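Long-range contact in putative TetR transcriptional regulator (Rhodococcus sp., PDB 2I10), which probably binds DNA as a TetR-family transcriptional regulator, its helical C-terminal domain holding p-nitrophenol in the crystal: residues M78-V87 against R141-L151. Numbering follows the deposited sequence.
Sequences MVRPTAHEAV and RFEKALADGDL
Ala-83 CB sits 3.5 Å from Ala-145 CB, at the centre of a near-antiparallel helix pair (151°) in the all-helical TetR C-terminal domain: the start of helix 83-98 against the end of helix 121-148. The same methyl meets the edge of the Phe-142 ring at CD1, while Val-87 CG2 lies 4.1 Å from Phe-142 CE1; beyond the pair, Phe-142 packs on Leu-160 of helix 157-177. Next comes Arg-141, whose CB and CG lie against the selenium of Met-78, a selenomethionine. With CG anti to the backbone N (chi1 -168°) and a bend at chi2, the chain carries its guanidinium to the 78-82 turn, where Arg-141 NH2 gives Arg-80 O a nearly straight hydrogen bond of 2.9 Å in the guanidinium plane. Arg-141 NE adds a weak, bent hydrogen bond to Met-78 O. Ala-83 N lies over one guanidinium face and Lys-144 CE over the opposite one, both toward the rim. At the polar edge, still buried, Asp-150 serves the N-terminus of helix 83-98, where Thr-82 OG1 caps Glu-85 N. Asp-150 OD2 accepts from Ala-83 N at 2.9 Å, on its syn side but 35° out of the carboxylate plane; a water that accepts from His-84 N at 2.8 Å also lies within hydrogen-bonding distance of Asp-150 OD2.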
HETATM    1  N   MSE B  78      -7.667   4.417  19.857  1.00 30.20           N
HETATM    2  CA  MSE B  78      -7.370   5.780  20.314  1.00 31.73           C
HETATM    3  C   MSE B  78      -7.592   5.962  21.821  1.00 32.48           C
HETATM    4  O   MSE B  78      -7.086   6.924  22.394  1.00 32.77           O
HETATM    5  CB  MSE B  78      -8.180   6.809  19.517  1.00 31.34           C
HETATM    6  CG  MSE B  78      -7.845   6.853  18.020  1.00 32.84           C
HETATM    7 SE   MSE B  78      -5.967   7.318  17.591  0.80 37.01          SE
HETATM    8  CE  MSE B  78      -5.255   5.532  17.380  1.00 34.72           C
ATOM      9  N   VAL B  79      -8.333   5.027  22.442  1.00 32.44           N
ATOM     10  CA  VAL B  79      -8.666   5.067  23.876  1.00 33.62           C
ATOM     11  C   VAL B  79      -7.467   4.737  24.775  1.00 34.12           C
ATOM     12  O   VAL B  79      -7.483   5.024  25.954  1.00 35.60           O
ATOM     13  CB  VAL B  79      -9.935   4.197  24.192  1.00 32.68           C
ATOM     14  CG1 VAL B  79     -10.176   4.064  25.674  1.00 35.04           C
ATOM     15  CG2 VAL B  79     -11.158   4.839  23.582  1.00 33.01           C
ATOM     16  N   ARG B  80      -6.401   4.194  24.223  1.00 35.11           N
ATOM     17  CA  ARG B  80      -5.186   3.958  24.988  1.00 35.99           C
ATOM     18  C   ARG B  80      -4.652   5.265  25.576  1.00 36.34           C
ATOM     19  O   ARG B  80      -4.828   6.332  24.980  1.00 35.86           O
ATOM     20  CB  ARG B  80      -4.102   3.270  24.128  1.00 36.81           C
ATOM     21  CG  ARG B  80      -4.526   1.940  23.460  1.00 39.26           C
ATOM     22  CD  ARG B  80      -5.255   0.961  24.377  1.00 44.13           C
ATOM     23  NE  ARG B  80      -4.364   0.235  25.284  1.00 50.86           N
ATOM     24  CZ  ARG B  80      -4.289  -1.102  25.378  1.00 55.34           C
ATOM     25  NH1 ARG B  80      -5.050  -1.900  24.623  1.00 54.98           N
ATOM     26  NH2 ARG B  80      -3.444  -1.659  26.242  1.00 57.00           N
ATOM     27  N   PRO B  81      -3.977   5.173  26.749  1.00 36.72           N
ATOM     28  CA  PRO B  81      -3.599   6.322  27.563  1.00 36.72           C
ATOM     29  C   PRO B  81      -2.546   7.267  26.987  1.00 36.59           C
ATOM     30  O   PRO B  81      -2.394   8.353  27.505  1.00 35.60           O
ATOM     31  CB  PRO B  81      -3.043   5.671  28.846  1.00 37.20           C
ATOM     32  CG  PRO B  81      -3.525   4.260  28.802  1.00 37.98           C
ATOM     33  CD  PRO B  81      -3.564   3.907  27.386  1.00 35.74           C
ATOM     34  N   THR B  82      -1.787   6.837  25.975  1.00 36.41           N
ATOM     35  CA  THR B  82      -0.789   7.704  25.308  1.00 35.39           C
ATOM     36  C   THR B  82      -0.984   7.586  23.808  1.00 35.07           C
ATOM     37  O   THR B  82      -1.574   6.614  23.332  1.00 34.85           O
ATOM     38  CB  THR B  82       0.720   7.363  25.673  1.00 35.86           C
ATOM     39  OG1 THR B  82       1.053   6.026  25.275  1.00 34.73           O
ATOM     40  CG2 THR B  82       1.025   7.543  27.189  1.00 34.50           C
ATOM     41  N   ALA B  83      -0.542   8.610  23.082  1.00 34.94           N
ATOM     42  CA  ALA B  83      -0.548   8.616  21.610  1.00 34.46           C
ATOM     43  C   ALA B  83       0.290   7.453  21.059  1.00 34.42           C
ATOM     44  O   ALA B  83      -0.139   6.765  20.117  1.00 34.17           O
ATOM     45  CB  ALA B  83      -0.008   9.948  21.096  1.00 34.31           C
ATOM     46  N   HIS B  84       1.479   7.238  21.654  1.00 34.25           N
ATOM     47  CA  HIS B  84       2.336   6.104  21.293  1.00 33.92           C
ATOM     48  C   HIS B  84       1.575   4.761  21.413  1.00 34.49           C
ATOM     49  O   HIS B  84       1.498   4.020  20.445  1.00 33.50           O
ATOM     50  CB  HIS B  84       3.650   6.037  22.093  1.00 33.54           C
ATOM     51  CG  HIS B  84       4.404   4.751  21.855  1.00 33.59           C
ATOM     52  ND1 HIS B  84       5.078   4.491  20.677  1.00 32.53           N
ATOM     53  CD2 HIS B  84       4.471   3.612  22.584  1.00 32.79           C
ATOM     54  CE1 HIS B  84       5.553   3.257  20.707  1.00 35.40           C
ATOM     55  NE2 HIS B  84       5.209   2.704  21.858  1.00 36.12           N
ATOM     56  N   GLU B  85       1.026   4.454  22.591  1.00 35.04           N
ATOM     57  CA  GLU B  85       0.265   3.207  22.786  1.00 36.56           C
ATOM     58  C   GLU B  85      -0.949   3.097  21.876  1.00 35.41           C
ATOM     59  O   GLU B  85      -1.280   1.985  21.413  1.00 35.55           O
ATOM     60  CB  GLU B  85      -0.190   3.044  24.240  1.00 36.90           C
ATOM     61  CG  GLU B  85      -0.506   1.609  24.597  1.00 39.85           C
ATOM     62  CD  GLU B  85      -1.005   1.405  26.038  1.00 41.50           C
ATOM     63  OE1 GLU B  85      -0.633   2.189  26.965  1.00 45.69           O
ATOM     64  OE2 GLU B  85      -1.744   0.404  26.238  1.00 46.49           O
ATOM     65  N   ALA B  86      -1.605   4.235  21.626  1.00 34.02           N
ATOM     66  CA  ALA B  86      -2.747   4.327  20.689  1.00 33.83           C
ATOM     67  C   ALA B  86      -2.369   3.840  19.283  1.00 32.54           C
ATOM     68  O   ALA B  86      -2.996   2.933  18.717  1.00 32.32           O
ATOM     69  CB  ALA B  86      -3.307   5.778  20.623  1.00 33.00           C
ATOM     70  N   VAL B  87      -1.337   4.465  18.737  1.00 31.70           N
ATOM     71  CA  VAL B  87      -0.781   4.111  17.428  1.00 29.16           C
ATOM     72  C   VAL B  87      -0.234   2.659  17.363  1.00 30.10           C
ATOM     73  O   VAL B  87      -0.512   1.940  16.382  1.00 27.55           O
ATOM     74  CB  VAL B  87       0.196   5.181  16.982  1.00 29.90           C
ATOM     75  CG1 VAL B  87       1.055   4.723  15.763  1.00 27.27           C
ATOM     76  CG2 VAL B  87      -0.612   6.499  16.680  1.00 28.30           C
ATOM     77  N   ARG B 141      -6.195  12.745  18.436  1.00 28.87           N
ATOM     78  CA  ARG B 141      -5.431  11.998  19.484  1.00 30.05           C
ATOM     79  C   ARG B 141      -4.105  12.706  19.837  1.00 29.83           C
ATOM     80  O   ARG B 141      -3.690  12.729  21.014  1.00 29.58           O
ATOM     81  CB  ARG B 141      -5.128  10.550  19.075  1.00 30.47           C
ATOM     82  CG  ARG B 141      -4.603   9.617  20.185  1.00 30.29           C
ATOM     83  CD  ARG B 141      -5.551   9.543  21.387  1.00 31.03           C
ATOM     84  NE  ARG B 141      -4.976   8.947  22.597  1.00 27.00           N
ATOM     85  CZ  ARG B 141      -4.271   9.633  23.501  1.00 26.21           C
ATOM     86  NH1 ARG B 141      -4.003  10.912  23.337  1.00 23.61           N
ATOM     87  NH2 ARG B 141      -3.844   9.039  24.584  1.00 28.40           N
ATOM     88  N   PHE B 142      -3.466  13.273  18.810  1.00 29.76           N
ATOM     89  CA  PHE B 142      -2.181  13.974  18.954  1.00 30.12           C
ATOM     90  C   PHE B 142      -2.371  15.296  19.738  1.00 29.79           C
ATOM     91  O   PHE B 142      -1.522  15.661  20.549  1.00 30.54           O
ATOM     92  CB  PHE B 142      -1.523  14.194  17.591  1.00 28.56           C
ATOM     93  CG  PHE B 142      -0.964  12.904  16.957  1.00 31.44           C
ATOM     94  CD1 PHE B 142      -0.879  11.723  17.681  1.00 27.86           C
ATOM     95  CD2 PHE B 142      -0.505  12.889  15.640  1.00 27.62           C
ATOM     96  CE1 PHE B 142      -0.333  10.573  17.126  1.00 25.84           C
ATOM     97  CE2 PHE B 142       0.029  11.727  15.098  1.00 26.96           C
ATOM     98  CZ  PHE B 142       0.123  10.577  15.848  1.00 25.27           C
ATOM     99  N   GLU B 143      -3.514  15.946  19.518  1.00 29.20           N
ATOM    100  CA  GLU B 143      -3.882  17.210  20.183  1.00 30.39           C
ATOM    101  C   GLU B 143      -4.091  16.967  21.693  1.00 29.09           C
ATOM    102  O   GLU B 143      -3.612  17.755  22.539  1.00 29.43           O
ATOM    103  CB  GLU B 143      -5.113  17.830  19.504  1.00 29.47           C
ATOM    104  CG  GLU B 143      -5.609  19.106  20.126  1.00 32.78           C
ATOM    105  CD  GLU B 143      -6.944  19.568  19.576  1.00 33.79           C
ATOM    106  OE1 GLU B 143      -7.951  18.819  19.726  1.00 34.76           O
ATOM    107  OE2 GLU B 143      -7.007  20.707  19.041  1.00 39.21           O
ATOM    108  N   LYS B 144      -4.728  15.842  22.015  1.00 27.43           N
ATOM    109  CA  LYS B 144      -4.937  15.428  23.397  1.00 27.88           C
ATOM    110  C   LYS B 144      -3.625  15.020  24.033  1.00 28.57           C
ATOM    111  O   LYS B 144      -3.383  15.338  25.178  1.00 29.25           O
ATOM    112  CB  LYS B 144      -5.917  14.245  23.427  1.00 26.84           C
ATOM    113  CG  LYS B 144      -5.990  13.457  24.716  1.00 26.52           C
ATOM    114  CD  LYS B 144      -6.994  12.323  24.608  1.00 27.91           C
ATOM    115  CE  LYS B 144      -7.095  11.477  25.922  1.00 29.14           C
ATOM    116  NZ  LYS B 144      -6.857  12.231  27.193  1.00 30.52           N
ATOM    117  N   ALA B 145      -2.789  14.264  23.307  1.00 28.24           N
ATOM    118  CA  ALA B 145      -1.470  13.926  23.824  1.00 28.02           C
ATOM    119  C   ALA B 145      -0.545  15.116  24.097  1.00 28.65           C
ATOM    120  O   ALA B 145       0.276  15.044  24.999  1.00 29.37           O
ATOM    121  CB  ALA B 145      -0.768  12.843  22.966  1.00 28.14           C
ATOM    122  N   LEU B 146      -0.645  16.198  23.330  1.00 28.99           N
ATOM    123  CA  LEU B 146       0.151  17.381  23.618  1.00 30.29           C
ATOM    124  C   LEU B 146      -0.327  18.043  24.924  1.00 31.22           C
ATOM    125  O   LEU B 146       0.494  18.575  25.696  1.00 31.08           O
ATOM    126  CB  LEU B 146       0.062  18.403  22.466  1.00 30.92           C
ATOM    127  CG  LEU B 146       0.869  18.147  21.172  1.00 31.80           C
ATOM    128  CD1 LEU B 146       0.450  19.072  20.043  1.00 28.62           C
ATOM    129  CD2 LEU B 146       2.382  18.252  21.423  1.00 31.77           C
ATOM    130  N   ALA B 147      -1.647  18.033  25.146  1.00 31.62           N
ATOM    131  CA  ALA B 147      -2.218  18.621  26.367  1.00 32.56           C
ATOM    132  C   ALA B 147      -1.831  17.739  27.577  1.00 33.13           C
ATOM    133  O   ALA B 147      -1.404  18.250  28.593  1.00 32.39           O
ATOM    134  CB  ALA B 147      -3.711  18.764  26.236  1.00 32.59           C
ATOM    135  N   ASP B 148      -1.903  16.418  27.412  1.00 33.13           N
ATOM    136  CA  ASP B 148      -1.583  15.472  28.476  1.00 34.72           C
ATOM    137  C   ASP B 148      -0.087  15.443  28.713  1.00 35.76           C
ATOM    138  O   ASP B 148       0.361  15.182  29.819  1.00 36.48           O
ATOM    139  CB  ASP B 148      -2.053  14.050  28.129  1.00 33.93           C
ATOM    140  CG  ASP B 148      -3.568  13.914  28.110  1.00 35.97           C
ATOM    141  OD1 ASP B 148      -4.274  14.882  28.526  1.00 36.73           O
ATOM    142  OD2 ASP B 148      -4.066  12.837  27.688  1.00 33.94           O
ATOM    143  N   GLY B 149       0.673  15.687  27.650  1.00 36.29           N
ATOM    144  CA  GLY B 149       2.114  15.836  27.749  1.00 36.98           C
ATOM    145  C   GLY B 149       2.908  14.595  27.388  1.00 36.02           C
ATOM    146  O   GLY B 149       4.106  14.581  27.594  1.00 36.34           O
ATOM    147  N   ASP B 150       2.267  13.545  26.866  1.00 35.64           N
ATOM    148  CA  ASP B 150       3.021  12.358  26.427  1.00 35.50           C
ATOM    149  C   ASP B 150       3.567  12.530  25.009  1.00 35.12           C
ATOM    150  O   ASP B 150       4.419  11.789  24.584  1.00 34.35           O
ATOM    151  CB  ASP B 150       2.205  11.065  26.520  1.00 35.65           C
ATOM    152  CG  ASP B 150       0.887  11.144  25.768  1.00 36.64           C
ATOM    153  OD1 ASP B 150      -0.103  11.626  26.356  1.00 37.79           O
ATOM    154  OD2 ASP B 150       0.831  10.699  24.606  1.00 33.88           O
ATOM    155  N   LEU B 151       3.040  13.505  24.282  1.00 35.35           N
ATOM    156  CA  LEU B 151       3.642  13.953  23.022  1.00 36.33           C
ATOM    157  C   LEU B 151       4.423  15.222  23.312  1.00 36.22           C
ATOM    158  O   LEU B 151       3.877  16.170  23.867  1.00 36.36           O
ATOM    159  CB  LEU B 151       2.575  14.192  21.957  1.00 36.62           C
ATOM    160  CG  LEU B 151       2.851  13.838  20.502  1.00 37.27           C
ATOM    161  CD1 LEU B 151       3.463  12.421  20.306  1.00 35.27           C
ATOM    162  CD2 LEU B 151       1.538  13.971  19.741  1.00 34.36           C
TER
HETATM  163  O   HOH W   1       2.791   9.160  23.296  1.00 36.19           O